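Local atomic coordinates of octopine dehydrogenase (Pecten maximus, PDB entry 3IQD), a protein that catalyses the NADH-dependent reductive condensation of L-arginine with pyruvate to D-octopine, and the reverse oxidation. Residues V90-H95 with P116-F121. Residues are numbered along the deposited sequence; the frame is centred on the assembly and turned at random.
Sequences VPAFAH and PSQAGF. With NAI (1,4-dihydronicotinamide adenine dinucleotide), chain B.
The backbone O of Ser117 meets the imidazole of His95 at its edge, CE1 lying 3.3 Å from that oxygen, and also accepts a hydrogen bond from NH1 of Arg381. Pro116 O sits near the same ring plane, 3.8 Å from CE1, so two backbone carbonyls lie along one edge of the imidazole. Phe121 comes in over a face of the imidazole: its edge, led by CD2 and CE2, points at that face in a T-shaped pair, with centroids 5.4 Å apart and planes at 83°. CG of Phe121 is anti to the backbone N (chi1 179°), which swings the ring across to His95. On its opposite face the imidazole is backed by CA of Ala92, from its own segment. Ser117 OG, hydrogen-bonded to Ser140, lies over one face of the Phe121 ring. Replacing His95 by an alanine would probably leave the Phe121 edge without its aromatic partner and open a gap beside the two carbonyls.

Further along, Ala92 CB packs 3.9 Å from Gln118 CG; the glutamine chain then bends at chi2 (-67°) and carries its amide away from Ala92. The side chain of Gln118, a pyruvate-binding residue, lies about 5 Å from the bound agmatine. Both loops follow parallel strands of the nucleotide-binding region and reach the cofactor: Pro91 CD is 3.4 Å from NAI O5B, and Pro116, preceded by a cis peptide bond, brings CD to 3.3 Å from NAI O4D. No hydrogen bond joins the loops directly; the edge-to-face pair and the bond from Arg381 to Ser117 O hold this corner of the cofactor site.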
ATOM      1  N   VAL A  90      -2.720  -8.227  -1.038  1.00 20.40           N
ATOM      2  CA  VAL A  90      -4.009  -8.287  -0.356  1.00 21.07           C
ATOM      3  C   VAL A  90      -4.234  -6.974   0.379  1.00 21.39           C
ATOM      4  O   VAL A  90      -3.267  -6.284   0.702  1.00 21.08           O
ATOM      5  CB  VAL A  90      -4.055  -9.417   0.715  1.00 21.47           C
ATOM      6  CG1 VAL A  90      -4.437 -10.749   0.101  1.00 21.40           C
ATOM      7  CG2 VAL A  90      -2.731  -9.513   1.490  1.00 20.98           C
ATOM      8  N   PRO A  91      -5.509  -6.617   0.641  1.00 22.16           N
ATOM      9  CA  PRO A  91      -5.789  -5.516   1.559  1.00 22.67           C
ATOM     10  C   PRO A  91      -4.995  -5.679   2.858  1.00 22.62           C
ATOM     11  O   PRO A  91      -4.913  -6.779   3.408  1.00 22.41           O
ATOM     12  CB  PRO A  91      -7.288  -5.656   1.825  1.00 23.74           C
ATOM     13  CG  PRO A  91      -7.829  -6.317   0.611  1.00 23.56           C
ATOM     14  CD  PRO A  91      -6.742  -7.201   0.077  1.00 22.68           C
ATOM     15  N   ALA A  92      -4.416  -4.580   3.332  1.00 22.79           N
ATOM     16  CA  ALA A  92      -3.470  -4.603   4.448  1.00 22.71           C
ATOM     17  C   ALA A  92      -3.933  -5.348   5.704  1.00 23.38           C
ATOM     18  O   ALA A  92      -3.096  -5.834   6.470  1.00 23.55           O
ATOM     19  CB  ALA A  92      -3.023  -3.183   4.797  1.00 23.07           C
ATOM     20  N   PHE A  93      -5.245  -5.442   5.918  1.00 24.07           N
ATOM     21  CA  PHE A  93      -5.771  -6.141   7.099  1.00 24.81           C
ATOM     22  C   PHE A  93      -5.499  -7.649   7.064  1.00 24.12           C
ATOM     23  O   PHE A  93      -5.494  -8.308   8.104  1.00 24.78           O
ATOM     24  CB  PHE A  93      -7.260  -5.840   7.326  1.00 26.27           C
ATOM     25  CG  PHE A  93      -8.190  -6.553   6.378  1.00 27.05           C
ATOM     26  CD1 PHE A  93      -8.749  -5.879   5.293  1.00 27.43           C
ATOM     27  CD2 PHE A  93      -8.537  -7.889   6.587  1.00 28.28           C
ATOM     28  CE1 PHE A  93      -9.626  -6.525   4.416  1.00 27.84           C
ATOM     29  CE2 PHE A  93      -9.404  -8.546   5.712  1.00 29.23           C
ATOM     30  CZ  PHE A  93      -9.952  -7.858   4.622  1.00 28.30           C
ATOM     31  N   ALA A  94      -5.267  -8.180   5.864  1.00 22.78           N
ATOM     32  CA  ALA A  94      -4.937  -9.589   5.673  1.00 22.00           C
ATOM     33  C   ALA A  94      -3.458  -9.903   5.906  1.00 21.26           C
ATOM     34  O   ALA A  94      -3.085 -11.079   6.017  1.00 21.58           O
ATOM     35  CB  ALA A  94      -5.351 -10.038   4.283  1.00 21.49           C
ATOM     36  N   HIS A  95      -2.623  -8.865   5.987  1.00 20.36           N
ATOM     37  CA  HIS A  95      -1.176  -9.048   6.118  1.00 19.56           C
ATOM     38  C   HIS A  95      -0.775  -9.825   7.367  1.00 20.08           C
ATOM     39  O   HIS A  95       0.056 -10.731   7.294  1.00 20.19           O
ATOM     40  CB  HIS A  95      -0.430  -7.709   6.062  1.00 19.31           C
ATOM     41  CG  HIS A  95      -0.414  -7.075   4.705  1.00 18.48           C
ATOM     42  ND1 HIS A  95      -0.226  -5.724   4.519  1.00 18.92           N
ATOM     43  CD2 HIS A  95      -0.567  -7.602   3.468  1.00 18.20           C
ATOM     44  CE1 HIS A  95      -0.252  -5.447   3.229  1.00 18.31           C
ATOM     45  NE2 HIS A  95      -0.457  -6.571   2.569  1.00 17.90           N
ATOM     46  N   PRO A 116       0.628  -3.865  -2.810  1.00 17.79           N
ATOM     47  CA  PRO A 116       1.357  -2.803  -2.133  1.00 18.25           C
ATOM     48  C   PRO A 116       1.539  -3.107  -0.647  1.00 18.66           C
ATOM     49  O   PRO A 116       0.945  -4.055  -0.128  1.00 18.79           O
ATOM     50  CB  PRO A 116       0.435  -1.602  -2.308  1.00 18.85           C
ATOM     51  CG  PRO A 116      -0.914  -2.181  -2.274  1.00 18.61           C
ATOM     52  CD  PRO A 116      -0.810  -3.556  -2.883  1.00 18.29           C
ATOM     53  N   SER A 117       2.362  -2.305   0.020  1.00 19.18           N
ATOM     54  CA  SER A 117       2.636  -2.474   1.440  1.00 19.62           C
ATOM     55  C   SER A 117       1.564  -1.865   2.315  1.00 20.12           C
ATOM     56  O   SER A 117       1.111  -2.482   3.282  1.00 20.24           O
ATOM     57  CB  SER A 117       3.966  -1.811   1.790  1.00 19.74           C
ATOM     58  OG  SER A 117       5.010  -2.751   1.711  1.00 21.09           O
ATOM     59  N   GLN A 118       1.167  -0.644   1.955  1.00 20.62           N
ATOM     60  CA  GLN A 118       0.524   0.294   2.874  1.00 21.39           C
ATOM     61  C   GLN A 118       1.515   0.617   4.001  1.00 21.36           C
ATOM     62  O   GLN A 118       2.620   0.075   4.031  1.00 20.67           O
ATOM     63  CB  GLN A 118      -0.822  -0.241   3.384  1.00 21.79           C
ATOM     64  CG  GLN A 118      -1.875  -0.390   2.283  1.00 22.60           C
ATOM     65  CD  GLN A 118      -2.307   0.952   1.709  1.00 25.80           C
ATOM     66  OE1 GLN A 118      -2.864   1.803   2.423  1.00 27.49           O
ATOM     67  NE2 GLN A 118      -2.052   1.154   0.414  1.00 25.55           N
ATOM     68  N   ALA A 119       1.146   1.515   4.904  1.00 22.05           N
ATOM     69  CA  ALA A 119       2.071   1.946   5.946  1.00 22.27           C
ATOM     70  C   ALA A 119       2.179   0.923   7.080  1.00 22.15           C
ATOM     71  O   ALA A 119       1.206   0.243   7.404  1.00 22.37           O
ATOM     72  CB  ALA A 119       1.667   3.307   6.472  1.00 23.37           C
ATOM     73  N   GLY A 120       3.374   0.803   7.660  1.00 21.87           N
ATOM     74  CA  GLY A 120       3.599  -0.066   8.822  1.00 21.74           C
ATOM     75  C   GLY A 120       3.862  -1.526   8.509  1.00 20.74           C
ATOM     76  O   GLY A 120       3.928  -2.358   9.415  1.00 20.97           O
ATOM     77  N   PHE A 121       4.022  -1.823   7.224  1.00 19.68           N
ATOM     78  CA  PHE A 121       4.279  -3.169   6.715  1.00 18.96           C
ATOM     79  C   PHE A 121       5.524  -3.844   7.333  1.00 19.14           C
ATOM     80  O   PHE A 121       5.482  -5.026   7.702  1.00 19.21           O
ATOM     81  CB  PHE A 121       4.393  -3.094   5.186  1.00 18.25           C
ATOM     82  CG  PHE A 121       4.680  -4.406   4.515  1.00 17.70           C
ATOM     83  CD1 PHE A 121       5.984  -4.752   4.169  1.00 17.09           C
ATOM     84  CD2 PHE A 121       3.646  -5.277   4.195  1.00 18.02           C
ATOM     85  CE1 PHE A 121       6.258  -5.957   3.533  1.00 16.69           C
ATOM     86  CE2 PHE A 121       3.912  -6.490   3.555  1.00 18.03           C
ATOM     87  CZ  PHE A 121       5.225  -6.827   3.227  1.00 17.07           C
TER
HETATM   88  PA  NAI B 405      -8.976  -7.347  -3.389  1.00 20.55           P
HETATM   89  O1A NAI B 405     -10.053  -6.597  -2.699  1.00 20.64           O
HETATM   90  O2A NAI B 405      -9.375  -7.800  -4.740  1.00 20.35           O
HETATM   91  O5B NAI B 405      -8.551  -8.595  -2.481  1.00 21.17           O
HETATM   92  C5B NAI B 405      -9.502  -9.474  -1.937  1.00 23.16           C
HETATM   93  C4B NAI B 405      -8.699 -10.553  -1.230  1.00 24.74           C
HETATM   94  O4B NAI B 405      -8.449 -10.187   0.115  1.00 26.22           O
HETATM   95  C3B NAI B 405      -9.407 -11.888  -1.174  1.00 24.73           C
HETATM   96  O3B NAI B 405      -9.152 -12.639  -2.326  1.00 23.95           O
HETATM   97  C2B NAI B 405      -8.786 -12.518   0.049  1.00 25.62           C
HETATM   98  O2B NAI B 405      -7.628 -13.239  -0.304  1.00 24.55           O
HETATM   99  C1B NAI B 405      -8.423 -11.333   0.937  1.00 27.21           C
HETATM  100  N9A NAI B 405      -9.425 -11.210   2.016  1.00 28.07           N
HETATM  101  C8A NAI B 405     -10.648 -10.583   1.954  1.00 28.37           C
HETATM  102  N7A NAI B 405     -11.266 -10.708   3.154  1.00 28.26           N
HETATM  103  C5A NAI B 405     -10.461 -11.410   3.980  1.00 28.30           C
HETATM  104  C6A NAI B 405     -10.603 -11.815   5.306  1.00 28.41           C
HETATM  105  N6A NAI B 405     -11.489 -11.195   6.078  1.00 29.11           N
HETATM  106  N1A NAI B 405      -9.588 -12.543   5.907  1.00 28.52           N
HETATM  107  C2A NAI B 405      -8.438 -12.854   5.195  1.00 28.65           C
HETATM  108  N3A NAI B 405      -8.304 -12.446   3.876  1.00 28.53           N
HETATM  109  C4A NAI B 405      -9.300 -11.733   3.279  1.00 28.33           C
HETATM  110  O3  NAI B 405      -7.633  -6.460  -3.444  1.00 20.82           O
HETATM  111  PN  NAI B 405      -6.865  -6.126  -4.822  1.00 21.32           P
HETATM  112  O1N NAI B 405      -7.838  -5.563  -5.778  1.00 21.99           O
HETATM  113  O2N NAI B 405      -6.026  -7.280  -5.252  1.00 21.05           O
HETATM  114  O5D NAI B 405      -5.905  -4.940  -4.327  1.00 21.63           O
HETATM  115  C5D NAI B 405      -4.852  -5.204  -3.425  1.00 23.16           C
HETATM  116  C4D NAI B 405      -4.418  -3.906  -2.760  1.00 24.24           C
HETATM  117  O4D NAI B 405      -3.943  -3.012  -3.746  1.00 24.65           O
HETATM  118  C3D NAI B 405      -5.579  -3.229  -2.048  1.00 24.81           C
HETATM  119  O3D NAI B 405      -5.131  -2.795  -0.788  1.00 24.20           O
HETATM  120  C2D NAI B 405      -5.939  -2.038  -2.911  1.00 25.48           C
HETATM  121  O2D NAI B 405      -6.254  -0.920  -2.113  1.00 26.21           O
HETATM  122  C1D NAI B 405      -4.681  -1.802  -3.746  1.00 25.39           C
HETATM  123  N1N NAI B 405      -4.956  -1.353  -5.130  1.00 25.73           N
HETATM  124  C2N NAI B 405      -5.909  -1.950  -5.928  1.00 25.16           C
HETATM  125  C3N NAI B 405      -6.135  -1.491  -7.233  1.00 24.70           C
HETATM  126  C7N NAI B 405      -6.786  -2.395  -8.242  1.00 24.09           C
HETATM  127  O7N NAI B 405      -7.343  -3.627  -7.841  1.00 23.46           O
HETATM  128  N7N NAI B 405      -6.823  -2.008  -9.517  1.00 23.32           N
HETATM  129  C4N NAI B 405      -5.379  -0.419  -7.717  1.00 25.55           C
HETATM  130  C5N NAI B 405      -4.409   0.178  -6.914  1.00 26.43           C
HETATM  131  C6N NAI B 405      -4.206  -0.308  -5.619  1.00 26.61           C